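Local coordinates for protein MB2760 (Mycobacterium tuberculosis, PDB 2BNG) that hydrolyses long or bulky lipophilic epoxides, such as 9,10-epoxystearic acid and cholesterol 5,6-oxide, to the corresponding diols in vitro, at residues L40-Y46 and G56-A61; D37-G41 and D114-T118; Q68-G72 and A94-G98; A20-L25 and V109-D113; P99-Q103 and L145-L149. The contacts are given in a common frame with arbitrary orientation. Numbering follows the deposited sequence.

Contact 1 (L40-Y46 and G56-A61)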
# COMPACT_ATOMS: atom_id res chain seq x y z
N LEU C 40 41.29 -9.75 8.25
CA LEU C 40 42.18 -10.87 8.55
C LEU C 40 43.05 -10.60 9.76
O LEU C 40 43.78 -9.62 9.80
CB LEU C 40 43.05 -11.25 7.34
CG LEU C 40 42.34 -11.66 6.04
CD1 LEU C 40 43.36 -11.94 4.93
CD2 LEU C 40 41.41 -12.86 6.25
N GLY C 41 42.96 -11.47 10.76
CA GLY C 41 43.76 -11.34 11.96
C GLY C 41 45.25 -11.49 11.68
O GLY C 41 45.66 -12.22 10.77
N ASP C 42 46.06 -10.80 12.48
CA ASP C 42 47.52 -10.89 12.38
C ASP C 42 48.09 -12.30 12.39
O ASP C 42 49.03 -12.59 11.66
CB ASP C 42 48.19 -10.03 13.45
CG ASP C 42 48.14 -8.54 13.11
OD1 ASP C 42 48.47 -7.72 14.00
OD2 ASP C 42 47.77 -8.18 11.97
N ASP C 43 47.50 -13.19 13.18
CA ASP C 43 47.94 -14.58 13.22
C ASP C 43 47.06 -15.57 12.46
O ASP C 43 47.00 -16.75 12.79
CB ASP C 43 48.11 -15.02 14.65
CG ASP C 43 49.33 -14.40 15.28
OD1 ASP C 43 49.96 -15.07 16.11
OD2 ASP C 43 49.72 -13.26 14.95
N LEU C 44 46.40 -15.08 11.41
CA LEU C 44 45.67 -15.93 10.49
C LEU C 44 46.48 -17.16 10.09
O LEU C 44 47.66 -17.04 9.73
CB LEU C 44 45.29 -15.16 9.24
CG LEU C 44 44.56 -15.93 8.14
CD1 LEU C 44 43.13 -16.34 8.55
CD2 LEU C 44 44.56 -15.11 6.85
N VAL C 45 45.85 -18.33 10.16
CA VAL C 45 46.33 -19.46 9.36
C VAL C 45 45.35 -19.79 8.24
O VAL C 45 44.14 -19.99 8.48
CB VAL C 45 46.88 -20.72 10.19
CG1 VAL C 45 46.85 -20.52 11.74
CG2 VAL C 45 46.27 -22.04 9.73
N TYR C 46 45.89 -19.79 7.02
CA TYR C 46 45.12 -19.97 5.80
C TYR C 46 45.52 -21.26 5.05
O TYR C 46 46.66 -21.40 4.52
CB TYR C 46 45.26 -18.74 4.89
CG TYR C 46 44.75 -18.92 3.47
CD1 TYR C 46 43.54 -19.56 3.21
CD2 TYR C 46 45.48 -18.41 2.39
CE1 TYR C 46 43.05 -19.70 1.90
CE2 TYR C 46 45.01 -18.55 1.07
CZ TYR C 46 43.80 -19.21 0.84
OH TYR C 46 43.32 -19.37 -0.43
N GLY C 56 49.81 -15.74 8.77
CA GLY C 56 49.89 -14.30 8.90
C GLY C 56 48.91 -13.58 8.01
O GLY C 56 48.93 -13.76 6.80
N GLY C 57 48.05 -12.77 8.64
CA GLY C 57 47.04 -12.01 7.94
C GLY C 57 47.57 -11.03 6.91
O GLY C 57 47.04 -10.91 5.82
N ARG C 58 48.64 -10.33 7.26
CA ARG C 58 49.27 -9.40 6.32
C ARG C 58 49.92 -9.99 5.11
O ARG C 58 49.88 -9.41 4.04
CB ARG C 58 50.35 -8.67 7.00
CG ARG C 58 49.78 -7.71 7.80
CD ARG C 58 50.82 -7.36 8.64
NE ARG C 58 50.18 -6.62 9.58
CZ ARG C 58 49.56 -5.58 9.17
NH1 ARG C 58 49.59 -5.24 7.89
NH2 ARG C 58 48.96 -4.91 10.06
N ARG C 59 50.58 -11.11 5.32
CA ARG C 59 51.18 -11.78 4.22
C ARG C 59 50.11 -12.34 3.28
O ARG C 59 50.27 -12.24 2.06
CB ARG C 59 52.12 -12.86 4.76
CG ARG C 59 52.75 -13.68 3.70
CD ARG C 59 54.08 -14.17 4.17
NE ARG C 59 54.24 -15.58 3.89
CZ ARG C 59 54.72 -16.47 4.75
NH1 ARG C 59 55.13 -16.12 5.94
NH2 ARG C 59 54.83 -17.72 4.43
N THR C 60 49.02 -12.88 3.84
CA THR C 60 47.89 -13.38 3.04
C THR C 60 47.15 -12.24 2.33
O THR C 60 46.82 -12.34 1.14
CB THR C 60 46.89 -14.21 3.90
OG1 THR C 60 47.57 -15.35 4.43
CG2 THR C 60 45.69 -14.68 3.07
N ALA C 61 46.92 -11.15 3.08
CA ALA C 61 46.24 -9.97 2.56
C ALA C 61 46.95 -9.37 1.35
O ALA C 61 46.29 -9.04 0.36
CB ALA C 61 46.06 -8.94 3.65
O HOH W 1 50.32 -10.82 9.92
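In this alpha+beta fold of the limonene-1,2-epoxide hydrolase family, a type I beta turn from Gly41 to Leu44 meets the start of helix 57-65. Two backbone bonds fix the meeting. Gly56 N gives its hydrogen to Leu44 O at 2.7 Å, almost in line. Gly57 N gives to Asp42 O at 3.2 Å. The second bond uses the amide of the first helical residue, which has no acceptor one turn earlier in the helix. Water 1 donates to Asp42 O (2.8 Å) and accepts from Arg58 N (3.2 Å), so the next amide is served too. The turn closes itself with Leu44 N to Gly41 O at 3.0 Å. Gly57 must be small here. A CB would clash with Gly41 O, which lies 3.2 Å from Gly57 CA. At the exposed edge, Asp42 OD2 and Arg58 NE form a long salt bridge of 3.7 Å. Inside, Leu40 and Leu44 point toward the helix and pack against Ala61 and Thr60. Tyr46 lies close to the proton acceptor Asp122, and its hydroxyl is bonded to Asn48. At the N-cap, Gly56 O accepts from both Thr60 N at 3.1 Å and Thr60 OG1 at 3.2 Å.

Contact 2 (D37-G41 and D114-T118)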
# COMPACT_ATOMS: atom_id res chain seq x y z
N ASP C 37 42.00 -6.56 4.18
CA ASP C 37 42.99 -6.20 5.21
C ASP C 37 42.46 -6.06 6.62
O ASP C 37 43.07 -6.54 7.57
CB ASP C 37 43.65 -4.86 4.86
CG ASP C 37 44.73 -5.02 3.85
OD1 ASP C 37 45.42 -6.06 3.89
OD2 ASP C 37 44.90 -4.13 3.01
N ALA C 38 41.34 -5.38 6.76
CA ALA C 38 40.69 -5.24 8.06
C ALA C 38 40.15 -6.58 8.59
O ALA C 38 40.11 -6.78 9.80
CB ALA C 38 39.59 -4.20 7.99
N ALA C 39 39.74 -7.48 7.68
CA ALA C 39 39.06 -8.72 8.07
C ALA C 39 40.01 -9.79 8.62
O ALA C 39 39.58 -10.65 9.38
CB ALA C 39 38.26 -9.28 6.90
N LEU C 40 41.29 -9.75 8.25
CA LEU C 40 42.18 -10.87 8.55
C LEU C 40 43.05 -10.60 9.76
O LEU C 40 43.78 -9.62 9.80
CB LEU C 40 43.05 -11.25 7.34
CG LEU C 40 42.34 -11.66 6.04
CD1 LEU C 40 43.36 -11.94 4.93
CD2 LEU C 40 41.41 -12.86 6.25
N GLY C 41 42.96 -11.47 10.76
CA GLY C 41 43.76 -11.34 11.96
C GLY C 41 45.25 -11.49 11.68
O GLY C 41 45.66 -12.22 10.77
N ASP C 114 36.77 -11.44 17.55
CA ASP C 114 36.74 -9.99 17.70
C ASP C 114 36.61 -9.34 16.31
O ASP C 114 37.35 -8.41 15.96
CB ASP C 114 38.05 -9.58 18.39
CG ASP C 114 37.80 -8.67 19.53
OD1 ASP C 114 37.65 -7.52 19.23
OD2 ASP C 114 37.75 -9.02 20.73
N GLY C 115 35.69 -9.87 15.51
CA GLY C 115 35.51 -9.40 14.14
C GLY C 115 36.62 -9.76 13.16
O GLY C 115 36.49 -9.52 11.96
N ARG C 116 37.72 -10.34 13.65
CA ARG C 116 38.81 -10.74 12.76
C ARG C 116 38.93 -12.24 12.55
O ARG C 116 38.73 -13.04 13.48
CB ARG C 116 40.14 -10.10 13.19
CG ARG C 116 39.95 -8.59 13.28
CD ARG C 116 41.16 -7.74 13.14
NE ARG C 116 41.82 -7.76 11.83
CZ ARG C 116 42.89 -7.01 11.55
NH1 ARG C 116 43.37 -6.22 12.46
NH2 ARG C 116 43.51 -7.01 10.39
N ILE C 117 39.23 -12.62 11.31
CA ILE C 117 39.37 -14.01 10.93
C ILE C 117 40.76 -14.53 11.29
O ILE C 117 41.77 -14.03 10.80
CB ILE C 117 39.06 -14.21 9.43
CG1 ILE C 117 37.59 -13.86 9.16
CG2 ILE C 117 39.45 -15.65 8.96
CD1 ILE C 117 37.20 -13.77 7.68
N THR C 118 40.78 -15.54 12.16
CA THR C 118 42.03 -16.15 12.62
C THR C 118 42.33 -17.50 11.96
O THR C 118 43.48 -17.92 11.89
CB THR C 118 42.08 -16.26 14.15
OG1 THR C 118 40.99 -17.07 14.61
CG2 THR C 118 42.00 -14.86 14.79
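Arg116 lays its long side chain along the backbone where helix 33-39 gives way to strand 40-41. Gly41 CA lies over one face of its guanidinium and Ala38 O over the opposite face. The group thus sits among the carbonyls at the helix C-terminus. Arg116 NH2 is 2.9 Å from Asp37 O and 2.7 Å from Leu40 O. Such a cluster of carbonyl oxygens suits a positive charge. Arg116 has the largest area covered in this contact.

Beside it runs a short parallel beta bridge between Leu40 and Ile117. Ile117 N donates to Ala39 O at 2.8 Å, nearly in line. Gly41 N donates to Ile117 O, also at 2.8 Å. The two bonds flank Leu40, as expected for a parallel pair. Leu40 and Ile117 point to the same face of the sheet, with Leu40 CD2 4.2 Å from Ile117 CB. There is little room for a side chain at Gly41, because a CB would crowd Ile117 O and Thr118 CG2.

The bridge ties the end of helix 33-39 to the start of strand 116-123. Phe24 of helix 13-30 covers Ala39, Leu40 and Ile117. Leu40 also touches Thr60 of helix 57-65, and Asp37 forms a salt bridge with Arg65.

Contact 3 (Q68-G72 and A94-G98)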
# COMPACT_ATOMS: atom_id res chain seq x y z
N GLN C 68 45.06 -9.21 -8.02
CA GLN C 68 44.21 -8.31 -8.75
C GLN C 68 44.66 -8.14 -10.20
O GLN C 68 45.83 -7.85 -10.47
CB GLN C 68 44.32 -6.99 -8.04
CG GLN C 68 43.13 -6.21 -8.01
CD GLN C 68 43.00 -5.28 -9.11
OE1 GLN C 68 41.93 -5.02 -9.54
NE2 GLN C 68 44.07 -4.74 -9.57
N GLY C 69 43.73 -8.32 -11.14
CA GLY C 69 44.07 -8.20 -12.56
C GLY C 69 44.69 -9.44 -13.20
O GLY C 69 44.92 -9.47 -14.40
N ARG C 70 44.96 -10.48 -12.40
CA ARG C 70 45.48 -11.75 -12.93
C ARG C 70 44.56 -12.90 -12.72
O ARG C 70 44.40 -13.74 -13.59
CB ARG C 70 46.76 -12.13 -12.22
CG ARG C 70 47.90 -11.43 -12.73
CD ARG C 70 48.50 -10.72 -11.68
NE ARG C 70 49.83 -10.23 -12.00
CZ ARG C 70 50.09 -9.12 -12.68
NH1 ARG C 70 49.12 -8.35 -13.18
NH2 ARG C 70 51.35 -8.76 -12.87
N VAL C 71 44.00 -12.98 -11.53
CA VAL C 71 42.97 -13.95 -11.28
C VAL C 71 41.84 -13.29 -10.49
O VAL C 71 42.07 -12.71 -9.43
CB VAL C 71 43.55 -15.24 -10.62
CG1 VAL C 71 44.61 -14.91 -9.65
CG2 VAL C 71 42.47 -16.05 -9.94
N GLY C 72 40.63 -13.37 -11.03
CA GLY C 72 39.44 -12.89 -10.33
C GLY C 72 38.81 -14.02 -9.53
O GLY C 72 39.02 -15.21 -9.84
N ALA C 94 34.68 -19.68 -8.09
CA ALA C 94 35.22 -19.68 -9.44
C ALA C 94 36.52 -18.89 -9.47
O ALA C 94 36.59 -17.82 -8.88
CB ALA C 94 34.21 -19.08 -10.40
N LEU C 95 37.54 -19.43 -10.14
CA LEU C 95 38.74 -18.66 -10.45
C LEU C 95 38.69 -18.29 -11.92
O LEU C 95 38.37 -19.13 -12.77
CB LEU C 95 40.04 -19.42 -10.10
CG LEU C 95 40.19 -19.98 -8.67
CD1 LEU C 95 41.45 -20.84 -8.59
CD2 LEU C 95 40.18 -18.92 -7.57
N ILE C 96 38.98 -17.02 -12.22
CA ILE C 96 38.90 -16.48 -13.57
C ILE C 96 40.25 -15.96 -13.94
O ILE C 96 40.78 -15.10 -13.25
CB ILE C 96 37.93 -15.26 -13.67
CG1 ILE C 96 36.78 -15.35 -12.64
CG2 ILE C 96 37.55 -14.97 -15.10
CD1 ILE C 96 35.46 -15.71 -13.04
N ILE C 97 40.81 -16.47 -15.03
CA ILE C 97 42.08 -16.02 -15.57
C ILE C 97 41.80 -15.71 -17.03
O ILE C 97 41.66 -16.62 -17.86
CB ILE C 97 43.17 -17.11 -15.42
CG1 ILE C 97 43.33 -17.51 -13.95
CG2 ILE C 97 44.53 -16.64 -15.98
CD1 ILE C 97 43.62 -18.96 -13.75
N GLY C 98 41.68 -14.41 -17.33
CA GLY C 98 41.19 -13.95 -18.62
C GLY C 98 39.87 -14.62 -18.98
O GLY C 98 38.89 -14.53 -18.21
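The segment begins at the surface, in the loop that follows helix 57-65. Arg70 is the first residue to take part, and its CA-to-CB bond points away from strand 86-97. Its backbone still touches the strand: Arg70 O lies 3.8 Å from Ile97 CG2.

Val71 brings the chain alongside. Its CA is 3.2 Å from Ile96 O in a CA-H...O contact. Its side chain packs between two residues of the strand, with CG2 4.2 Å from Leu95 CB and CB 4.0 Å from Ile97 CG1. This is where strand 72-83 joins the antiparallel part of the mixed sheet. It is an outermost strand within this chain, next to strand 86-97.

Gly72 makes the pairing with Ile96, a hydrogen-bonded antiparallel pair. Gly72 N donates to Ile96 O at 2.8 Å, and Ile96 N donates to Gly72 O at 3.0 Å. A CA-H...O contact of 3.5 Å joins Leu95 CA to Gly72 O. On its other edge, strand 86-97 pairs with strand 100-113, where Leu95 bonds to Val102. Ala94 directly follows the proton donor Asp93 in sequence.

Contact 4 (A20-L25 and V109-D113)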
# COMPACT_ATOMS: atom_id res chain seq x y z
N ALA C 20 30.98 -11.36 9.54
CA ALA C 20 32.40 -11.09 9.25
C ALA C 20 32.86 -11.94 8.06
O ALA C 20 33.50 -11.43 7.14
CB ALA C 20 33.29 -11.32 10.50
N VAL C 21 32.49 -13.22 8.09
CA VAL C 21 32.85 -14.17 7.03
C VAL C 21 32.18 -13.82 5.71
O VAL C 21 32.83 -13.85 4.66
CB VAL C 21 32.58 -15.65 7.45
CG1 VAL C 21 32.79 -16.61 6.26
CG2 VAL C 21 33.48 -16.05 8.64
N GLU C 22 30.90 -13.44 5.76
CA GLU C 22 30.22 -12.98 4.56
C GLU C 22 30.84 -11.70 3.99
O GLU C 22 31.08 -11.59 2.78
CB GLU C 22 28.75 -12.75 4.84
CG GLU C 22 27.96 -14.02 5.01
CD GLU C 22 26.53 -13.77 5.44
OE1 GLU C 22 26.29 -12.76 6.15
OE2 GLU C 22 25.64 -14.57 5.07
N ALA C 23 31.10 -10.73 4.87
CA ALA C 23 31.76 -9.48 4.45
C ALA C 23 33.13 -9.79 3.82
O ALA C 23 33.47 -9.26 2.76
CB ALA C 23 31.89 -8.51 5.60
N PHE C 24 33.88 -10.70 4.43
CA PHE C 24 35.17 -11.04 3.88
C PHE C 24 35.12 -11.68 2.47
O PHE C 24 35.84 -11.28 1.58
CB PHE C 24 35.97 -11.92 4.86
CG PHE C 24 37.16 -12.56 4.23
CD1 PHE C 24 38.26 -11.79 3.87
CD2 PHE C 24 37.16 -13.93 3.97
CE1 PHE C 24 39.36 -12.38 3.26
CE2 PHE C 24 38.25 -14.55 3.38
CZ PHE C 24 39.37 -13.77 3.01
N LEU C 25 34.25 -12.66 2.29
CA LEU C 25 34.10 -13.34 1.00
C LEU C 25 33.56 -12.43 -0.11
O LEU C 25 34.05 -12.50 -1.25
CB LEU C 25 33.28 -14.63 1.15
CG LEU C 25 34.00 -15.70 1.99
CD1 LEU C 25 33.00 -16.78 2.42
CD2 LEU C 25 35.21 -16.32 1.27
N VAL C 109 35.80 -23.52 6.41
CA VAL C 109 35.60 -23.31 7.84
C VAL C 109 36.49 -22.15 8.31
O VAL C 109 37.67 -22.04 7.95
CB VAL C 109 35.77 -24.59 8.71
CG1 VAL C 109 35.30 -25.86 8.00
CG2 VAL C 109 37.18 -24.76 9.14
N PHE C 110 35.89 -21.27 9.10
CA PHE C 110 36.56 -20.09 9.61
C PHE C 110 36.47 -20.08 11.11
O PHE C 110 35.57 -20.71 11.69
CB PHE C 110 35.92 -18.82 9.05
CG PHE C 110 35.85 -18.80 7.55
CD1 PHE C 110 34.92 -19.59 6.86
CD2 PHE C 110 36.71 -17.99 6.81
CE1 PHE C 110 34.85 -19.56 5.46
CE2 PHE C 110 36.64 -17.96 5.42
CZ PHE C 110 35.70 -18.74 4.74
N GLU C 111 37.41 -19.37 11.72
CA GLU C 111 37.28 -18.95 13.10
C GLU C 111 37.44 -17.44 13.16
O GLU C 111 38.36 -16.86 12.57
CB GLU C 111 38.31 -19.65 14.00
CG GLU C 111 37.68 -20.74 14.83
CD GLU C 111 38.68 -21.77 15.26
OE1 GLU C 111 39.82 -21.40 15.59
OE2 GLU C 111 38.33 -22.98 15.26
N VAL C 112 36.52 -16.80 13.87
CA VAL C 112 36.60 -15.37 14.02
C VAL C 112 36.66 -14.95 15.49
O VAL C 112 35.93 -15.46 16.34
CB VAL C 112 35.57 -14.56 13.12
CG1 VAL C 112 34.67 -15.48 12.28
CG2 VAL C 112 34.77 -13.54 13.91
N ASP C 113 37.57 -14.04 15.76
CA ASP C 113 37.85 -13.55 17.09
C ASP C 113 37.80 -12.05 16.96
O ASP C 113 38.65 -11.45 16.30
CB ASP C 113 39.24 -14.05 17.54
CG ASP C 113 39.70 -13.43 18.86
OD1 ASP C 113 38.86 -13.16 19.75
OD2 ASP C 113 40.93 -13.24 19.05
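Val21 and Phe110 are the two main bumps where helix 13-30 packs on the inner face of the curved sheet. Phe110 stands up from the strand and pushes its ring into a hollow walled by Val21, Phe24 and Leu25. Val21 CG1 sits over the ring face, 3.7 Å from the Phe110 centroid and 12° off the normal, a CH-pi contact. Leu25 CD1 reaches Phe110 CZ at 4.1 Å. Phe24 CE2 lies at the ring edge, 4.3 Å from Phe110 CE2.

Val21 in turn fits between Phe110 and Val112. Its CG2 is 3.9 Å from Val112 CG1. Ala20 fills the space beside Val112, with Ala20 CB 4.3 Å from Val112 CG2. No hydrogen bond crosses the contact. The segment axes run 10.2 Å apart at 114°, so the helix lies across the strand. The side chain of Phe110 lies about 4 Å from that of the proton acceptor Asp122.

Trp120 of strand 116-123 meets the rings of both Phe110 and Phe24. Val21 also touches Val87 of strand 86-97, and Phe24 reaches Val36 of helix 33-39. On the outer face, Glu111 forms a salt bridge with Arg79 of the second subunit.

Contact 5 (P99-Q103 and L145-L149)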
# COMPACT_ATOMS: atom_id res chain seq x y z
N PRO C 99 39.84 -15.32 -20.15
CA PRO C 99 38.58 -15.92 -20.63
C PRO C 99 38.35 -17.32 -20.06
O PRO C 99 37.29 -17.89 -20.28
CB PRO C 99 38.78 -16.01 -22.14
CG PRO C 99 40.31 -16.18 -22.31
CD PRO C 99 40.97 -15.59 -21.06
N LEU C 100 39.34 -17.84 -19.33
CA LEU C 100 39.22 -19.14 -18.66
C LEU C 100 38.52 -19.01 -17.30
O LEU C 100 38.99 -18.28 -16.42
CB LEU C 100 40.60 -19.78 -18.50
CG LEU C 100 40.65 -21.11 -17.74
CD1 LEU C 100 39.82 -22.22 -18.46
CD2 LEU C 100 42.10 -21.56 -17.45
N ARG C 101 37.41 -19.72 -17.13
CA ARG C 101 36.70 -19.74 -15.86
C ARG C 101 36.62 -21.15 -15.32
O ARG C 101 36.14 -22.06 -16.00
CB ARG C 101 35.30 -19.16 -16.04
CG ARG C 101 34.38 -19.36 -14.84
CD ARG C 101 32.98 -18.94 -15.22
NE ARG C 101 32.15 -18.91 -14.04
CZ ARG C 101 31.95 -17.82 -13.31
NH1 ARG C 101 32.50 -16.68 -13.69
NH2 ARG C 101 31.20 -17.87 -12.20
N VAL C 102 37.13 -21.33 -14.10
CA VAL C 102 37.17 -22.65 -13.47
C VAL C 102 36.33 -22.63 -12.19
O VAL C 102 36.65 -21.94 -11.22
CB VAL C 102 38.62 -23.09 -13.13
CG1 VAL C 102 38.63 -24.48 -12.47
CG2 VAL C 102 39.52 -23.07 -14.38
N GLN C 103 35.27 -23.41 -12.21
CA GLN C 103 34.27 -23.37 -11.16
C GLN C 103 34.21 -24.72 -10.44
O GLN C 103 34.25 -25.78 -11.08
CB GLN C 103 32.93 -23.03 -11.79
CG GLN C 103 31.85 -22.60 -10.83
CD GLN C 103 30.72 -21.90 -11.57
OE1 GLN C 103 30.92 -20.88 -12.16
NE2 GLN C 103 29.55 -22.45 -11.54
N LEU C 145 29.33 -23.22 -23.14
CA LEU C 145 29.26 -24.26 -22.10
C LEU C 145 29.90 -23.76 -20.80
O LEU C 145 30.15 -24.55 -19.89
CB LEU C 145 29.84 -25.60 -22.59
CG LEU C 145 29.28 -26.25 -23.87
CD1 LEU C 145 30.11 -27.44 -24.29
CD2 LEU C 145 27.81 -26.66 -23.73
N LYS C 146 30.13 -22.45 -20.73
CA LYS C 146 30.81 -21.84 -19.58
C LYS C 146 29.92 -21.84 -18.35
O LYS C 146 28.74 -21.48 -18.43
CB LYS C 146 31.28 -20.42 -19.91
CG LYS C 146 32.24 -19.84 -18.87
CD LYS C 146 32.66 -18.42 -19.21
CE LYS C 146 33.84 -18.41 -20.15
NZ LYS C 146 34.57 -17.13 -20.00
N ALA C 147 30.50 -22.25 -17.22
CA ALA C 147 29.81 -22.27 -15.92
C ALA C 147 29.38 -20.86 -15.50
O ALA C 147 30.01 -19.86 -15.89
CB ALA C 147 30.72 -22.89 -14.87
N THR C 148 28.30 -20.77 -14.74
CA THR C 148 27.81 -19.48 -14.24
C THR C 148 27.41 -19.64 -12.77
O THR C 148 27.08 -20.74 -12.33
CB THR C 148 26.57 -18.98 -15.03
OG1 THR C 148 25.69 -20.08 -15.27
CG2 THR C 148 26.96 -18.35 -16.36
N LEU C 149 27.43 -18.52 -12.04
CA LEU C 149 26.83 -18.46 -10.70
C LEU C 149 25.48 -17.75 -10.74
O LEU C 149 24.44 -18.39 -10.53
CB LEU C 149 27.75 -17.76 -9.70
CG LEU C 149 29.01 -18.54 -9.36
CD1 LEU C 149 29.81 -17.75 -8.38
CD2 LEU C 149 28.61 -19.86 -8.78
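The C-terminal tail crosses the start of strand 100-113, an inner strand of the mixed sheet in this NTF2-like fold. Leu145 comes first, and its carbonyl is bonded to Arg135 of helix 126-139. Lys146 then extends along the strand. Its NZ donates to Pro99 O at 2.8 Å, and its CG lies 3.8 Å from Arg101 CD. Ala147 points its CB toward the strand, 3.4 Å from Gln103 OE1. Thr148 turns its side chain away and offers its backbone: Gln103 NE2 donates to Thr148 O at 3.1 Å. Leu149, the last residue, brings CG to 3.6 Å from Arg101 NH2, near the guanidinium plane. It also touches Glu74 and Lys76 of strand 72-83. The tail is thus held by side chains of the strand and by its own lysine, without sheet pairing. Arg101 forms a salt bridge with Glu74. Within the strand, Gln103 OE1 accepts from both Arg101 NE and Arg101 NH2, each at 3.0 Å.

In the fold
Contact 4 is the apolar core of the set, built from side chains alone. Contact 1 is buried but combines leucine packing with backbone bonds at a helix start. Contact 2 is partly buried; it shares Leu40 and Gly41 with contact 1. Phe24 of contact 4 touches Leu40, so these three form one cluster. Contacts 3 and 5 lie at the surface, on the other side of the chain's centre from contact 4. They meet through the adjacent strands 86-97 and 100-113, where Leu95 O pairs with Val102 N. Contact 3 is antiparallel pairing, contact 2 a parallel bridge, and contact 5 polar side-chain bonding to a tail. Strand 100-113 serves contacts 4 and 5, centres about 25 Å apart.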